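Local structure of ABC transporter (Caldanaerobius, 4G68) at residues Glu162-Lys170 with Ala181-Val190. The protein probably serves as the extracellular solute-binding component of an ABC transporter, capturing xylan-derived sugars for uptake by the thermophilic bacterium. Residues are numbered along the deposited sequence; the frame is centred on the assembly and turned at random.
Sequences ELFDKYNVK and AIKTFKSKGV
F185 and F164 form a T-shaped pair: their ring planes stand at 76°, and F185 drives its CE2–CZ edge at one face of F164. CZ of F185 lies over the centre of that face, and the closest atoms, F185 CE2 and F164 CZ, are 3.5 Å apart. With CG beside its backbone N (chi1 -76°), the F185 ring leans out of helix 175-187 and reaches the helix 161-166 side. Its rim also meets the backbone O of L163, 3.8 Å from F185 CE1 and close to the ring plane. With an alanine in place of F164, the F185 edge would probably lose the face it points at, and a gap would be likely to open beside A273, which both rings touch.

A CH-pi contact occupies one F185 face: V169 CG2 sits 3.9 Å from the ring centroid, 24° off the normal. The two branches of V169 divide the work, since CG1 packs on A181 CB at 3.8 Å while CG2 also touches the methyl of T184, whose hydroxyl is hydrogen-bonded to D180 O.

Y167 adds further apolar contacts, approached obliquely. V190 CG2 lies 3.6 Å from Y167 CZ, and the bent aliphatic chain of K188 runs past the CD1 side, with K188 CG 3.6 Å from Y167 CD1. On the other side of the ring, Y167 CD2 comes to 4.2 Å from F185 CE1.

A Schellman motif, with V190 N bonded to F185 O and G189 N to K186 O, ends helix 175-187 and turns V190 back toward Y167; G189 is its positive-phi C' residue. The whole is an apolar contact between helix 175-187 and the end of helix 161-166 with the loop after it, near the periphery of a periplasmic-binding-protein-type fold.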
ATOM      1  N   GLU C 162     -12.448   1.783 -21.308  1.00 28.54           N
ATOM      2  CA  GLU C 162     -13.521   1.230 -22.156  1.00 26.45           C
ATOM      3  C   GLU C 162     -14.876   1.651 -21.598  1.00 29.62           C
ATOM      4  O   GLU C 162     -15.799   1.976 -22.360  1.00 28.01           O
ATOM      5  CB  GLU C 162     -13.466  -0.281 -22.220  1.00 30.27           C
ATOM      6  CG  GLU C 162     -14.530  -0.862 -23.166  1.00 29.39           C
ATOM      7  CD  GLU C 162     -14.439  -2.373 -23.257  1.00 34.99           C
ATOM      8  OE1 GLU C 162     -13.803  -2.859 -24.219  1.00 36.04           O
ATOM      9  OE2 GLU C 162     -14.992  -3.063 -22.365  1.00 30.88           O
ATOM     10  N   LEU C 163     -14.988   1.674 -20.267  1.00 26.97           N
ATOM     11  CA  LEU C 163     -16.276   2.007 -19.637  1.00 27.79           C
ATOM     12  C   LEU C 163     -16.551   3.503 -19.790  1.00 28.76           C
ATOM     13  O   LEU C 163     -17.706   3.902 -20.074  1.00 29.23           O
ATOM     14  CB  LEU C 163     -16.351   1.521 -18.164  1.00 24.53           C
ATOM     15  CG  LEU C 163     -16.741   0.007 -18.030  1.00 24.87           C
ATOM     16  CD1 LEU C 163     -16.634  -0.566 -16.630  1.00 22.31           C
ATOM     17  CD2 LEU C 163     -18.121  -0.308 -18.581  1.00 23.87           C
ATOM     18  N   PHE C 164     -15.504   4.310 -19.619  1.00 26.53           N
ATOM     19  CA  PHE C 164     -15.630   5.774 -19.765  1.00 24.81           C
ATOM     20  C   PHE C 164     -16.059   6.098 -21.229  1.00 26.50           C
ATOM     21  O   PHE C 164     -17.017   6.887 -21.442  1.00 24.65           O
ATOM     22  CB  PHE C 164     -14.332   6.520 -19.306  1.00 24.96           C
ATOM     23  CG  PHE C 164     -14.275   6.802 -17.822  1.00 24.50           C
ATOM     24  CD1 PHE C 164     -14.510   8.094 -17.323  1.00 24.24           C
ATOM     25  CD2 PHE C 164     -14.010   5.785 -16.908  1.00 25.22           C
ATOM     26  CE1 PHE C 164     -14.493   8.358 -15.947  1.00 25.39           C
ATOM     27  CE2 PHE C 164     -13.973   6.040 -15.541  1.00 27.02           C
ATOM     28  CZ  PHE C 164     -14.214   7.328 -15.049  1.00 28.32           C
ATOM     29  N   ASP C 165     -15.404   5.453 -22.198  1.00 23.58           N
ATOM     30  CA  ASP C 165     -15.663   5.685 -23.642  1.00 28.50           C
ATOM     31  C   ASP C 165     -17.104   5.276 -23.994  1.00 29.93           C
ATOM     32  O   ASP C 165     -17.899   6.083 -24.590  1.00 29.08           O
ATOM     33  CB  ASP C 165     -14.657   4.916 -24.526  1.00 31.39           C
ATOM     34  CG  ASP C 165     -13.250   5.559 -24.568  1.00 35.51           C
ATOM     35  OD1 ASP C 165     -13.006   6.603 -23.914  1.00 38.80           O
ATOM     36  OD2 ASP C 165     -12.364   4.982 -25.266  1.00 44.15           O
ATOM     37  N   LYS C 166     -17.474   4.046 -23.596  1.00 28.53           N
ATOM     38  CA  LYS C 166     -18.835   3.522 -23.817  1.00 26.81           C
ATOM     39  C   LYS C 166     -19.950   4.470 -23.343  1.00 30.01           C
ATOM     40  O   LYS C 166     -21.016   4.591 -23.989  1.00 26.12           O
ATOM     41  CB  LYS C 166     -19.001   2.174 -23.130  1.00 29.21           C
ATOM     42  CG  LYS C 166     -20.331   1.512 -23.461  1.00 30.77           C
ATOM     43  CD  LYS C 166     -20.452   0.153 -22.785  1.00 33.19           C
ATOM     44  CE  LYS C 166     -21.816  -0.440 -23.050  1.00 36.01           C
ATOM     45  NZ  LYS C 166     -22.096  -1.599 -22.140  1.00 38.76           N
ATOM     46  N   TYR C 167     -19.741   5.105 -22.188  1.00 27.14           N
ATOM     47  CA  TYR C 167     -20.727   6.055 -21.658  1.00 30.53           C
ATOM     48  C   TYR C 167     -20.410   7.509 -21.855  1.00 27.11           C
ATOM     49  O   TYR C 167     -21.098   8.346 -21.296  1.00 32.72           O
ATOM     50  CB  TYR C 167     -20.982   5.771 -20.196  1.00 30.67           C
ATOM     51  CG  TYR C 167     -21.543   4.401 -20.052  1.00 34.84           C
ATOM     52  CD1 TYR C 167     -22.899   4.173 -20.233  1.00 35.10           C
ATOM     53  CD2 TYR C 167     -20.700   3.311 -19.809  1.00 35.80           C
ATOM     54  CE1 TYR C 167     -23.422   2.889 -20.133  1.00 37.41           C
ATOM     55  CE2 TYR C 167     -21.203   2.024 -19.703  1.00 35.35           C
ATOM     56  CZ  TYR C 167     -22.559   1.803 -19.859  1.00 36.43           C
ATOM     57  OH  TYR C 167     -23.030   0.506 -19.734  1.00 32.83           O
ATOM     58  N   ASN C 168     -19.443   7.773 -22.731  1.00 27.61           N
ATOM     59  CA  ASN C 168     -18.770   9.075 -22.953  1.00 31.39           C
ATOM     60  C   ASN C 168     -18.314   9.903 -21.740  1.00 34.04           C
ATOM     61  O   ASN C 168     -17.870  11.047 -21.915  1.00 39.38           O
ATOM     62  CB  ASN C 168     -19.458   9.973 -24.002  1.00 34.79           C
ATOM     63  CG  ASN C 168     -18.454  10.894 -24.687  1.00 40.56           C
ATOM     64  OD1 ASN C 168     -17.243  10.631 -24.601  1.00 35.30           O
ATOM     65  ND2 ASN C 168     -18.933  11.946 -25.373  1.00 43.10           N
ATOM     66  N   VAL C 169     -18.348   9.323 -20.538  1.00 26.50           N
ATOM     67  CA  VAL C 169     -17.998  10.104 -19.311  1.00 26.47           C
ATOM     68  C   VAL C 169     -16.587  10.599 -19.398  1.00 25.13           C
ATOM     69  O   VAL C 169     -15.773   9.832 -19.793  1.00 22.42           O
ATOM     70  CB  VAL C 169     -18.141   9.216 -18.059  1.00 27.28           C
ATOM     71  CG1 VAL C 169     -18.053  10.058 -16.808  1.00 26.62           C
ATOM     72  CG2 VAL C 169     -19.492   8.547 -18.106  1.00 28.42           C
ATOM     73  N   LYS C 170     -16.294  11.873 -19.075  1.00 25.44           N
ATOM     74  CA  LYS C 170     -14.867  12.285 -19.150  1.00 27.16           C
ATOM     75  C   LYS C 170     -14.226  11.793 -17.907  1.00 23.23           C
ATOM     76  O   LYS C 170     -14.948  11.702 -16.875  1.00 22.34           O
ATOM     77  CB  LYS C 170     -14.632  13.797 -19.252  1.00 32.23           C
ATOM     78  CG  LYS C 170     -14.638  14.364 -20.666  1.00 39.09           C
ATOM     79  CD  LYS C 170     -13.887  15.706 -20.731  1.00 40.67           C
ATOM     80  CE  LYS C 170     -14.768  16.912 -20.392  1.00 37.23           C
ATOM     81  NZ  LYS C 170     -15.453  17.548 -21.575  1.00 26.98           N
ATOM     82  N   ALA C 181     -19.088  12.315 -12.424  1.00 29.39           N
ATOM     83  CA  ALA C 181     -18.823  11.019 -13.056  1.00 27.90           C
ATOM     84  C   ALA C 181     -19.497   9.897 -12.276  1.00 25.53           C
ATOM     85  O   ALA C 181     -20.139   9.026 -12.867  1.00 26.98           O
ATOM     86  CB  ALA C 181     -17.322  10.741 -13.179  1.00 26.23           C
ATOM     87  N   ILE C 182     -19.345   9.908 -10.960  1.00 23.58           N
ATOM     88  CA  ILE C 182     -19.945   8.867 -10.111  1.00 26.00           C
ATOM     89  C   ILE C 182     -21.457   8.957 -10.319  1.00 26.39           C
ATOM     90  O   ILE C 182     -22.106   7.948 -10.590  1.00 28.54           O
ATOM     91  CB  ILE C 182     -19.621   9.093  -8.599  1.00 25.37           C
ATOM     92  CG1 ILE C 182     -18.106   8.852  -8.312  1.00 24.19           C
ATOM     93  CG2 ILE C 182     -20.607   8.332  -7.680  1.00 25.42           C
ATOM     94  CD1 ILE C 182     -17.673   9.400  -6.973  1.00 19.20           C
ATOM     95  N   LYS C 183     -22.017  10.175 -10.213  1.00 27.79           N
ATOM     96  CA  LYS C 183     -23.476  10.305 -10.464  1.00 29.21           C
ATOM     97  C   LYS C 183     -23.920   9.799 -11.851  1.00 29.26           C
ATOM     98  O   LYS C 183     -24.991   9.151 -11.948  1.00 28.34           O
ATOM     99  CB  LYS C 183     -23.886  11.733 -10.302  1.00 30.30           C
ATOM    100  CG  LYS C 183     -24.062  12.090  -8.849  1.00 36.50           C
ATOM    101  CD  LYS C 183     -24.220  13.578  -8.689  1.00 35.38           C
ATOM    102  CE  LYS C 183     -24.457  13.903  -7.235  1.00 39.57           C
ATOM    103  NZ  LYS C 183     -24.511  15.402  -7.021  1.00 41.54           N
ATOM    104  N   THR C 184     -23.122  10.133 -12.889  1.00 29.87           N
ATOM    105  CA  THR C 184     -23.403   9.732 -14.283  1.00 28.76           C
ATOM    106  C   THR C 184     -23.388   8.223 -14.422  1.00 31.21           C
ATOM    107  O   THR C 184     -24.374   7.642 -14.874  1.00 28.19           O
ATOM    108  CB  THR C 184     -22.466  10.441 -15.318  1.00 28.85           C
ATOM    109  OG1 THR C 184     -22.555  11.875 -15.134  1.00 26.66           O
ATOM    110  CG2 THR C 184     -22.849  10.106 -16.782  1.00 25.97           C
ATOM    111  N   PHE C 185     -22.311   7.568 -13.970  1.00 29.70           N
ATOM    112  CA  PHE C 185     -22.252   6.102 -14.038  1.00 32.07           C
ATOM    113  C   PHE C 185     -23.374   5.407 -13.309  1.00 31.84           C
ATOM    114  O   PHE C 185     -23.941   4.428 -13.793  1.00 33.42           O
ATOM    115  CB  PHE C 185     -20.916   5.558 -13.516  1.00 29.73           C
ATOM    116  CG  PHE C 185     -19.786   5.731 -14.496  1.00 31.83           C
ATOM    117  CD1 PHE C 185     -19.823   5.089 -15.758  1.00 31.10           C
ATOM    118  CD2 PHE C 185     -18.669   6.516 -14.168  1.00 30.38           C
ATOM    119  CE1 PHE C 185     -18.774   5.236 -16.665  1.00 31.56           C
ATOM    120  CE2 PHE C 185     -17.617   6.652 -15.080  1.00 31.80           C
ATOM    121  CZ  PHE C 185     -17.670   6.017 -16.324  1.00 29.96           C
ATOM    122  N   LYS C 186     -23.703   5.931 -12.144  1.00 37.22           N
ATOM    123  CA  LYS C 186     -24.755   5.337 -11.337  1.00 35.50           C
ATOM    124  C   LYS C 186     -26.051   5.367 -12.091  1.00 32.32           C
ATOM    125  O   LYS C 186     -26.791   4.390 -12.038  1.00 36.93           O
ATOM    126  CB  LYS C 186     -24.865   6.099 -10.020  1.00 39.24           C
ATOM    127  CG  LYS C 186     -26.033   5.715  -9.123  1.00 44.93           C
ATOM    128  CD  LYS C 186     -25.885   4.313  -8.555  1.00 42.31           C
ATOM    129  CE  LYS C 186     -26.745   4.098  -7.310  1.00 43.26           C
ATOM    130  NZ  LYS C 186     -26.553   2.711  -6.778  1.00 40.04           N
ATOM    131  N   SER C 187     -26.319   6.490 -12.776  1.00 34.70           N
ATOM    132  CA  SER C 187     -27.535   6.687 -13.601  1.00 34.34           C
ATOM    133  C   SER C 187     -27.553   5.824 -14.876  1.00 37.60           C
ATOM    134  O   SER C 187     -28.632   5.626 -15.436  1.00 40.11           O
ATOM    135  CB  SER C 187     -27.756   8.170 -13.944  1.00 35.35           C
ATOM    136  OG  SER C 187     -26.818   8.693 -14.888  1.00 35.95           O
ATOM    137  N   LYS C 188     -26.392   5.297 -15.297  1.00 34.36           N
ATOM    138  CA  LYS C 188     -26.287   4.216 -16.353  1.00 34.50           C
ATOM    139  C   LYS C 188     -26.314   2.731 -15.848  1.00 32.82           C
ATOM    140  O   LYS C 188     -26.173   1.744 -16.630  1.00 27.92           O
ATOM    141  CB  LYS C 188     -25.053   4.469 -17.242  1.00 34.48           C
ATOM    142  CG  LYS C 188     -25.104   5.808 -17.972  1.00 41.53           C
ATOM    143  CD  LYS C 188     -26.208   5.810 -19.036  1.00 39.60           C
ATOM    144  CE  LYS C 188     -25.774   6.642 -20.229  1.00 41.00           C
ATOM    145  NZ  LYS C 188     -25.535   8.065 -19.840  1.00 41.54           N
ATOM    146  N   GLY C 189     -26.571   2.583 -14.551  1.00 33.54           N
ATOM    147  CA  GLY C 189     -26.562   1.284 -13.851  1.00 25.14           C
ATOM    148  C   GLY C 189     -25.155   0.737 -13.770  1.00 28.17           C
ATOM    149  O   GLY C 189     -24.968  -0.496 -13.702  1.00 24.18           O
ATOM    150  N   VAL C 190     -24.171   1.631 -13.804  1.00 23.55           N
ATOM    151  CA  VAL C 190     -22.718   1.210 -13.729  1.00 29.42           C
ATOM    152  C   VAL C 190     -22.066   1.503 -12.357  1.00 30.83           C
ATOM    153  O   VAL C 190     -21.967   2.660 -11.930  1.00 28.83           O
ATOM    154  CB  VAL C 190     -21.836   1.839 -14.874  1.00 28.65           C
ATOM    155  CG1 VAL C 190     -20.382   1.403 -14.750  1.00 30.57           C
ATOM    156  CG2 VAL C 190     -22.370   1.475 -16.270  1.00 24.98           C
TER